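Local coordinates for protein guanine deaminase (PDB 6OHB) that catalyses the zinc-dependent hydrolytic deamination of guanine to xanthine and ammonia, the single step from guanine to xanthine, at residues Phe210-Gln223 against Leu251-Tyr265. Residues are numbered along the deposited sequence; the frame is centred on the assembly and turned at random.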
ATOM      1  N   PHE A 210     -12.458  -4.313  24.492  1.00 50.35           N
ATOM      2  CA  PHE A 210     -12.991  -2.961  24.606  1.00 48.61           C
ATOM      3  C   PHE A 210     -14.170  -3.002  25.574  1.00 56.84           C
ATOM      4  O   PHE A 210     -14.551  -4.064  26.077  1.00 51.67           O
ATOM      5  CB  PHE A 210     -13.389  -2.374  23.242  1.00 55.76           C
ATOM      6  CG  PHE A 210     -14.245  -3.286  22.392  1.00 55.10           C
ATOM      7  CD1 PHE A 210     -13.900  -3.551  21.078  1.00 61.02           C
ATOM      8  CD2 PHE A 210     -15.391  -3.866  22.900  1.00 63.48           C
ATOM      9  CE1 PHE A 210     -14.680  -4.378  20.293  1.00 63.09           C
ATOM     10  CE2 PHE A 210     -16.175  -4.691  22.118  1.00 70.30           C
ATOM     11  CZ  PHE A 210     -15.818  -4.949  20.816  1.00 66.10           C
ATOM     12  N   ALA A 211     -14.739  -1.828  25.837  1.00 56.09           N
ATOM     13  CA  ALA A 211     -15.822  -1.736  26.813  1.00 56.66           C
ATOM     14  C   ALA A 211     -17.068  -2.532  26.427  1.00 61.85           C
ATOM     15  O   ALA A 211     -17.671  -3.141  27.328  1.00 62.59           O
ATOM     16  CB  ALA A 211     -16.167  -0.260  27.058  1.00 58.02           C
ATOM     17  N   PRO A 212     -17.509  -2.574  25.160  1.00 57.95           N
ATOM     18  CA  PRO A 212     -18.700  -3.383  24.839  1.00 59.89           C
ATOM     19  C   PRO A 212     -18.638  -4.824  25.316  1.00 61.51           C
ATOM     20  O   PRO A 212     -19.661  -5.355  25.763  1.00 65.47           O
ATOM     21  CB  PRO A 212     -18.760  -3.302  23.310  1.00 53.41           C
ATOM     22  CG  PRO A 212     -18.225  -1.958  23.001  1.00 62.39           C
ATOM     23  CD  PRO A 212     -17.166  -1.667  24.045  1.00 57.08           C
ATOM     24  N   THR A 213     -17.476  -5.471  25.260  1.00 53.83           N
ATOM     25  CA  THR A 213     -17.389  -6.886  25.590  1.00 60.94           C
ATOM     26  C   THR A 213     -16.922  -7.127  27.019  1.00 57.30           C
ATOM     27  O   THR A 213     -16.543  -8.251  27.358  1.00 55.57           O
ATOM     28  CB  THR A 213     -16.466  -7.617  24.611  1.00 61.64           C
ATOM     29  OG1 THR A 213     -15.258  -6.865  24.422  1.00 63.96           O
ATOM     30  CG2 THR A 213     -17.156  -7.836  23.269  1.00 58.58           C
ATOM     31  N   SER A 214     -16.974  -6.114  27.876  1.00 52.67           N
ATOM     32  CA  SER A 214     -16.619  -6.299  29.276  1.00 64.50           C
ATOM     33  C   SER A 214     -17.722  -5.750  30.165  1.00 63.51           C
ATOM     34  O   SER A 214     -18.098  -4.579  30.046  1.00 58.56           O
ATOM     35  CB  SER A 214     -15.284  -5.612  29.589  1.00 60.22           C
ATOM     36  OG  SER A 214     -14.206  -6.317  28.990  1.00 58.01           O
ATOM     37  N   SER A 215     -18.210  -6.592  31.069  1.00 61.98           N
ATOM     38  CA  SER A 215     -19.201  -6.190  32.050  1.00 63.16           C
ATOM     39  C   SER A 215     -18.589  -5.196  33.038  1.00 67.76           C
ATOM     40  O   SER A 215     -17.365  -5.068  33.128  1.00 62.82           O
ATOM     41  CB  SER A 215     -19.721  -7.417  32.793  1.00 58.34           C
ATOM     42  OG  SER A 215     -18.691  -7.997  33.573  1.00 64.47           O
ATOM     43  N   PRO A 216     -19.422  -4.467  33.786  1.00 71.91           N
ATOM     44  CA  PRO A 216     -18.869  -3.648  34.880  1.00 70.48           C
ATOM     45  C   PRO A 216     -18.045  -4.454  35.876  1.00 68.73           C
ATOM     46  O   PRO A 216     -17.049  -3.939  36.403  1.00 64.01           O
ATOM     47  CB  PRO A 216     -20.121  -3.041  35.528  1.00 66.93           C
ATOM     48  CG  PRO A 216     -21.120  -2.983  34.405  1.00 69.32           C
ATOM     49  CD  PRO A 216     -20.853  -4.200  33.556  1.00 67.59           C
ATOM     50  N   GLU A 217     -18.416  -5.714  36.122  1.00 67.99           N
ATOM     51  CA  GLU A 217     -17.630  -6.565  37.013  1.00 67.56           C
ATOM     52  C   GLU A 217     -16.232  -6.806  36.458  1.00 66.59           C
ATOM     53  O   GLU A 217     -15.235  -6.713  37.187  1.00 66.77           O
ATOM     54  CB  GLU A 217     -18.353  -7.896  37.233  1.00 63.39           C
ATOM     55  CG  GLU A 217     -19.472  -7.829  38.253  1.00 71.85           C
ATOM     56  CD  GLU A 217     -20.621  -6.950  37.798  1.00 79.87           C
ATOM     57  OE1 GLU A 217     -21.290  -7.304  36.801  1.00 71.54           O
ATOM     58  OE2 GLU A 217     -20.839  -5.891  38.426  1.00 81.02           O
ATOM     59  N   GLN A 218     -16.137  -7.108  35.162  1.00 68.87           N
ATOM     60  CA  GLN A 218     -14.829  -7.339  34.560  1.00 65.08           C
ATOM     61  C   GLN A 218     -14.003  -6.058  34.505  1.00 63.62           C
ATOM     62  O   GLN A 218     -12.781  -6.097  34.691  1.00 65.67           O
ATOM     63  CB  GLN A 218     -14.991  -7.935  33.166  1.00 65.25           C
ATOM     64  CG  GLN A 218     -13.688  -8.425  32.571  1.00 59.72           C
ATOM     65  CD  GLN A 218     -13.898  -9.238  31.319  1.00 62.04           C
ATOM     66  OE1 GLN A 218     -14.234  -8.695  30.265  1.00 53.19           O
ATOM     67  NE2 GLN A 218     -13.695 -10.548  31.421  1.00 62.31           N
ATOM     68  N   MET A 219     -14.642  -4.917  34.234  1.00 61.20           N
ATOM     69  CA  MET A 219     -13.918  -3.651  34.272  1.00 62.52           C
ATOM     70  C   MET A 219     -13.358  -3.393  35.666  1.00 66.87           C
ATOM     71  O   MET A 219     -12.226  -2.906  35.812  1.00 69.85           O
ATOM     72  CB  MET A 219     -14.827  -2.505  33.824  1.00 65.88           C
ATOM     73  CG  MET A 219     -15.233  -2.548  32.347  1.00 70.09           C
ATOM     74  SD  MET A 219     -13.904  -2.249  31.144  1.00 70.68           S
ATOM     75  CE  MET A 219     -13.383  -0.591  31.583  1.00 62.92           C
ATOM     76  N   ALA A 220     -14.126  -3.739  36.706  1.00 66.60           N
ATOM     77  CA  ALA A 220     -13.619  -3.609  38.071  1.00 67.95           C
ATOM     78  C   ALA A 220     -12.446  -4.551  38.323  1.00 61.38           C
ATOM     79  O   ALA A 220     -11.482  -4.180  39.005  1.00 61.84           O
ATOM     80  CB  ALA A 220     -14.740  -3.869  39.080  1.00 65.29           C
ATOM     81  N   MET A 221     -12.500  -5.769  37.772  1.00 57.07           N
ATOM     82  CA  MET A 221     -11.371  -6.688  37.926  1.00 59.98           C
ATOM     83  C   MET A 221     -10.116  -6.157  37.233  1.00 58.16           C
ATOM     84  O   MET A 221      -9.004  -6.291  37.757  1.00 65.66           O
ATOM     85  CB  MET A 221     -11.735  -8.075  37.389  1.00 64.44           C
ATOM     86  CG  MET A 221     -12.768  -8.820  38.223  1.00 67.50           C
ATOM     87  SD  MET A 221     -12.312  -8.959  39.964  1.00 64.93           S
ATOM     88  CE  MET A 221     -12.563 -10.706  40.264  1.00 57.41           C
ATOM     89  N   ALA A 222     -10.274  -5.549  36.056  1.00 54.71           N
ATOM     90  CA  ALA A 222      -9.125  -4.954  35.375  1.00 59.38           C
ATOM     91  C   ALA A 222      -8.545  -3.797  36.182  1.00 59.62           C
ATOM     92  O   ALA A 222      -7.318  -3.659  36.295  1.00 50.71           O
ATOM     93  CB  ALA A 222      -9.521  -4.481  33.979  1.00 50.58           C
ATOM     94  N   GLN A 223      -9.417  -2.948  36.736  1.00 59.31           N
ATOM     95  CA  GLN A 223      -8.969  -1.883  37.628  1.00 56.13           C
ATOM     96  C   GLN A 223      -8.185  -2.449  38.805  1.00 60.86           C
ATOM     97  O   GLN A 223      -7.131  -1.915  39.184  1.00 54.09           O
ATOM     98  CB  GLN A 223     -10.177  -1.089  38.122  1.00 57.99           C
ATOM     99  CG  GLN A 223      -9.876  -0.083  39.221  1.00 63.12           C
ATOM    100  CD  GLN A 223     -11.069   0.799  39.539  1.00 64.07           C
ATOM    101  OE1 GLN A 223     -12.218   0.362  39.458  1.00 65.79           O
ATOM    102  NE2 GLN A 223     -10.803   2.051  39.893  1.00 62.93           N
ATOM    103  N   LEU A 251     -24.151   0.947  26.562  1.00 67.47           N
ATOM    104  CA  LEU A 251     -23.892  -0.021  27.606  1.00 66.02           C
ATOM    105  C   LEU A 251     -23.433   0.622  28.907  1.00 69.87           C
ATOM    106  O   LEU A 251     -23.588   0.012  29.977  1.00 71.20           O
ATOM    107  CB  LEU A 251     -22.878  -1.049  27.113  1.00 69.18           C
ATOM    108  CG  LEU A 251     -23.526  -2.058  26.153  1.00 66.93           C
ATOM    109  CD1 LEU A 251     -22.454  -2.765  25.358  1.00 63.04           C
ATOM    110  CD2 LEU A 251     -24.380  -3.067  26.900  1.00 67.86           C
ATOM    111  N   TYR A 252     -22.945   1.858  28.854  1.00 69.20           N
ATOM    112  CA  TYR A 252     -22.538   2.611  30.036  1.00 68.46           C
ATOM    113  C   TYR A 252     -23.163   4.001  29.979  1.00 70.79           C
ATOM    114  O   TYR A 252     -22.474   4.998  29.728  1.00 75.12           O
ATOM    115  CB  TYR A 252     -21.015   2.678  30.104  1.00 63.26           C
ATOM    116  CG  TYR A 252     -20.377   1.337  30.402  1.00 67.49           C
ATOM    117  CD1 TYR A 252     -20.295   0.864  31.703  1.00 65.86           C
ATOM    118  CD2 TYR A 252     -19.857   0.544  29.382  1.00 65.02           C
ATOM    119  CE1 TYR A 252     -19.714  -0.354  31.988  1.00 66.98           C
ATOM    120  CE2 TYR A 252     -19.271  -0.682  29.658  1.00 67.13           C
ATOM    121  CZ  TYR A 252     -19.204  -1.124  30.963  1.00 68.23           C
ATOM    122  OH  TYR A 252     -18.623  -2.341  31.243  1.00 69.79           O
ATOM    123  N   PRO A 253     -24.480   4.104  30.197  1.00 77.30           N
ATOM    124  CA  PRO A 253     -25.146   5.409  30.039  1.00 74.11           C
ATOM    125  C   PRO A 253     -24.763   6.426  31.104  1.00 74.85           C
ATOM    126  O   PRO A 253     -24.967   7.627  30.887  1.00 75.08           O
ATOM    127  CB  PRO A 253     -26.637   5.055  30.113  1.00 73.11           C
ATOM    128  CG  PRO A 253     -26.681   3.802  30.924  1.00 73.67           C
ATOM    129  CD  PRO A 253     -25.422   3.044  30.602  1.00 70.34           C
ATOM    130  N   ASP A 254     -24.214   5.996  32.240  1.00 80.09           N
ATOM    131  CA  ASP A 254     -23.893   6.909  33.330  1.00 79.62           C
ATOM    132  C   ASP A 254     -22.475   7.461  33.265  1.00 77.10           C
ATOM    133  O   ASP A 254     -22.084   8.219  34.158  1.00 78.15           O
ATOM    134  CB  ASP A 254     -24.107   6.217  34.679  1.00 78.15           C
ATOM    135  CG  ASP A 254     -25.569   5.928  34.955  1.00 89.03           C
ATOM    136  OD1 ASP A 254     -26.422   6.757  34.567  1.00 87.99           O
ATOM    137  OD2 ASP A 254     -25.865   4.878  35.565  1.00 93.04           O
ATOM    138  N   HIS A 255     -21.702   7.116  32.240  1.00 75.79           N
ATOM    139  CA  HIS A 255     -20.370   7.671  32.051  1.00 70.92           C
ATOM    140  C   HIS A 255     -20.411   8.735  30.957  1.00 70.33           C
ATOM    141  O   HIS A 255     -21.281   8.714  30.082  1.00 67.49           O
ATOM    142  CB  HIS A 255     -19.368   6.571  31.689  1.00 71.11           C
ATOM    143  CG  HIS A 255     -19.133   5.578  32.787  1.00 71.73           C
ATOM    144  ND1 HIS A 255     -19.928   4.466  32.968  1.00 69.78           N
ATOM    145  CD2 HIS A 255     -18.184   5.522  33.754  1.00 69.40           C
ATOM    146  CE1 HIS A 255     -19.485   3.771  34.001  1.00 66.19           C
ATOM    147  NE2 HIS A 255     -18.427   4.389  34.495  1.00 63.06           N
ATOM    148  N   ASP A 256     -19.462   9.666  31.012  1.00 67.18           N
ATOM    149  CA  ASP A 256     -19.428  10.796  30.078  1.00 65.36           C
ATOM    150  C   ASP A 256     -18.689  10.450  28.785  1.00 64.12           C
ATOM    151  O   ASP A 256     -17.758  11.141  28.371  1.00 62.15           O
ATOM    152  CB  ASP A 256     -18.807  12.014  30.756  1.00 65.69           C
ATOM    153  CG  ASP A 256     -18.996  13.298  29.947  1.00 74.74           C
ATOM    154  OD1 ASP A 256     -19.882  13.326  29.063  1.00 68.81           O
ATOM    155  OD2 ASP A 256     -18.255  14.276  30.193  1.00 64.96           O
ATOM    156  N   GLY A 257     -19.108   9.376  28.129  1.00 58.37           N
ATOM    157  CA  GLY A 257     -18.529   8.958  26.869  1.00 59.59           C
ATOM    158  C   GLY A 257     -17.645   7.729  27.007  1.00 61.34           C
ATOM    159  O   GLY A 257     -17.561   7.086  28.057  1.00 57.61           O
ATOM    160  N   TYR A 258     -16.955   7.424  25.907  1.00 58.02           N
ATOM    161  CA  TYR A 258     -16.190   6.184  25.800  1.00 55.61           C
ATOM    162  C   TYR A 258     -14.956   6.205  26.701  1.00 57.57           C
ATOM    163  O   TYR A 258     -14.762   5.310  27.535  1.00 50.44           O
ATOM    164  CB  TYR A 258     -15.804   5.966  24.335  1.00 50.75           C
ATOM    165  CG  TYR A 258     -15.474   4.543  23.926  1.00 46.45           C
ATOM    166  CD1 TYR A 258     -15.108   3.584  24.863  1.00 46.70           C
ATOM    167  CD2 TYR A 258     -15.500   4.173  22.586  1.00 46.64           C
ATOM    168  CE1 TYR A 258     -14.790   2.290  24.475  1.00 49.38           C
ATOM    169  CE2 TYR A 258     -15.186   2.888  22.190  1.00 49.37           C
ATOM    170  CZ  TYR A 258     -14.832   1.950  23.135  1.00 52.47           C
ATOM    171  OH  TYR A 258     -14.523   0.671  22.732  1.00 55.38           O
ATOM    172  N   LEU A 259     -14.092   7.210  26.533  1.00 55.24           N
ATOM    173  CA  LEU A 259     -12.857   7.250  27.312  1.00 49.23           C
ATOM    174  C   LEU A 259     -13.134   7.345  28.807  1.00 58.39           C
ATOM    175  O   LEU A 259     -12.342   6.845  29.620  1.00 59.10           O
ATOM    176  CB  LEU A 259     -11.986   8.425  26.856  1.00 51.06           C
ATOM    177  CG  LEU A 259     -10.714   8.714  27.670  1.00 49.94           C
ATOM    178  CD1 LEU A 259      -9.771   7.518  27.685  1.00 46.05           C
ATOM    179  CD2 LEU A 259     -10.004   9.958  27.161  1.00 48.92           C
ATOM    180  N   ASP A 260     -14.250   7.964  29.192  1.00 55.22           N
ATOM    181  CA  ASP A 260     -14.536   8.114  30.612  1.00 59.89           C
ATOM    182  C   ASP A 260     -14.872   6.790  31.282  1.00 57.40           C
ATOM    183  O   ASP A 260     -14.680   6.662  32.495  1.00 61.37           O
ATOM    184  CB  ASP A 260     -15.671   9.112  30.832  1.00 61.13           C
ATOM    185  CG  ASP A 260     -15.859   9.456  32.300  1.00 72.22           C
ATOM    186  OD1 ASP A 260     -15.068  10.270  32.826  1.00 70.52           O
ATOM    187  OD2 ASP A 260     -16.794   8.907  32.926  1.00 71.46           O
ATOM    188  N   VAL A 261     -15.340   5.797  30.526  1.00 55.98           N
ATOM    189  CA  VAL A 261     -15.530   4.469  31.105  1.00 60.90           C
ATOM    190  C   VAL A 261     -14.195   3.910  31.579  1.00 60.58           C
ATOM    191  O   VAL A 261     -14.082   3.391  32.695  1.00 64.94           O
ATOM    192  CB  VAL A 261     -16.206   3.526  30.094  1.00 60.77           C
ATOM    193  CG1 VAL A 261     -16.497   2.181  30.750  1.00 57.20           C
ATOM    194  CG2 VAL A 261     -17.473   4.159  29.546  1.00 57.95           C
ATOM    195  N   TYR A 262     -13.161   4.016  30.737  1.00 52.07           N
ATOM    196  CA  TYR A 262     -11.839   3.542  31.130  1.00 56.17           C
ATOM    197  C   TYR A 262     -11.262   4.398  32.246  1.00 55.07           C
ATOM    198  O   TYR A 262     -10.631   3.877  33.173  1.00 51.13           O
ATOM    199  CB  TYR A 262     -10.893   3.558  29.929  1.00 53.60           C
ATOM    200  CG  TYR A 262     -11.291   2.650  28.796  1.00 51.99           C
ATOM    201  CD1 TYR A 262     -11.584   1.309  29.019  1.00 47.93           C
ATOM    202  CD2 TYR A 262     -11.371   3.134  27.499  1.00 50.64           C
ATOM    203  CE1 TYR A 262     -11.951   0.477  27.974  1.00 54.32           C
ATOM    204  CE2 TYR A 262     -11.735   2.313  26.449  1.00 52.06           C
ATOM    205  CZ  TYR A 262     -12.024   0.988  26.690  1.00 52.72           C
ATOM    206  OH  TYR A 262     -12.383   0.177  25.638  1.00 54.07           O
ATOM    207  N   HIS A 263     -11.495   5.711  32.182  1.00 55.05           N
ATOM    208  CA  HIS A 263     -10.926   6.631  33.164  1.00 57.01           C
ATOM    209  C   HIS A 263     -11.493   6.391  34.558  1.00 58.81           C
ATOM    210  O   HIS A 263     -10.745   6.399  35.543  1.00 57.75           O
ATOM    211  CB  HIS A 263     -11.166   8.075  32.721  1.00 61.46           C
ATOM    212  CG  HIS A 263     -10.583   9.101  33.642  1.00 64.43           C
ATOM    213  ND1 HIS A 263      -9.225   9.264  33.813  1.00 66.63           N
ATOM    214  CD2 HIS A 263     -11.174  10.026  34.435  1.00 63.97           C
ATOM    215  CE1 HIS A 263      -9.005  10.241  34.675  1.00 64.56           C
ATOM    216  NE2 HIS A 263     -10.172  10.720  35.067  1.00 65.87           N
ATOM    217  N   GLN A 264     -12.814   6.193  34.667  1.00 56.70           N
ATOM    218  CA  GLN A 264     -13.427   5.986  35.977  1.00 61.34           C
ATOM    219  C   GLN A 264     -12.981   4.671  36.602  1.00 58.61           C
ATOM    220  O   GLN A 264     -12.948   4.552  37.831  1.00 61.32           O
ATOM    221  CB  GLN A 264     -14.954   6.027  35.874  1.00 63.63           C
ATOM    222  CG  GLN A 264     -15.538   7.394  35.521  1.00 61.22           C
ATOM    223  CD  GLN A 264     -14.989   8.526  36.376  1.00 66.37           C
ATOM    224  OE1 GLN A 264     -14.863   8.402  37.595  1.00 67.22           O
ATOM    225  NE2 GLN A 264     -14.664   9.644  35.733  1.00 62.17           N
ATOM    226  N   TYR A 265     -12.648   3.673  35.783  1.00 55.34           N
ATOM    227  CA  TYR A 265     -12.080   2.429  36.275  1.00 57.34           C
ATOM    228  C   TYR A 265     -10.557   2.493  36.398  1.00 54.16           C
ATOM    229  O   TYR A 265      -9.903   1.444  36.431  1.00 50.90           O
ATOM    230  CB  TYR A 265     -12.494   1.264  35.373  1.00 63.99           C
ATOM    231  CG  TYR A 265     -13.931   0.826  35.563  1.00 68.52           C
ATOM    232  CD1 TYR A 265     -14.329   0.156  36.714  1.00 61.96           C
ATOM    233  CD2 TYR A 265     -14.889   1.087  34.592  1.00 65.60           C
ATOM    234  CE1 TYR A 265     -15.642  -0.242  36.892  1.00 66.91           C
ATOM    235  CE2 TYR A 265     -16.206   0.694  34.761  1.00 71.48           C
ATOM    236  CZ  TYR A 265     -16.577   0.031  35.912  1.00 69.62           C
ATOM    237  OH  TYR A 265     -17.888  -0.362  36.077  1.00 64.81           O
TER
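Tyr-252 OH donates to the backbone carbonyl of Ser-214, with 2.6 Å between OH and Ser-214 O. The hydroxyl approaches tilted 25° from the carbonyl plane. This bond ties the turn after helix 242-251 to the loop just before helix 216-228, where Ser-215 is the N-cap. A second, weak bond runs from Ala-211 N to Tyr-262 OH at 3.1 Å, bent to 129° at the hydrogen. The same hydroxyl also pairs with His-237 O, so it links two backbone segments.

Val-261 CG1, from the same segment, backs one face of the Tyr-252 ring, while Ala-211 O and Ser-214 O lie at its edge. Ala-211 CB packs 3.9 Å from Tyr-258 CE1. Tyr-258 OH, bonded to Glu-244, rests 3.3 Å from Phe-210 CB. Met-219 CB stands over the centre of the Tyr-265 ring in a CH-pi contact, 3.5 Å from the centroid. The Met-219 chain bends at chi2 and again at chi3, which brings CE within 3.7 Å of Tyr-262 CD1. Gln-223 OE1 meets the edge of the Tyr-265 ring, and Pro-216 CB touches Tyr-265 OH. An alanine replacing Tyr-265 is likely to leave Met-219 without its aromatic platform and open a gap beside Pro-216.

The axes of segments 216-223 and 258-264 come within 10.7 Å, with 54° between their N-to-C directions. Both belong to the outer layer of the amidohydrolase TIM barrel. Helix 182-196 flanks the first and helix 282-290 the second. Phe-210 probably contacts substrate, as in relatives; its side chain lies beside the zinc ligand His-237 of strand 233-238, about 8 Å from the zinc ion.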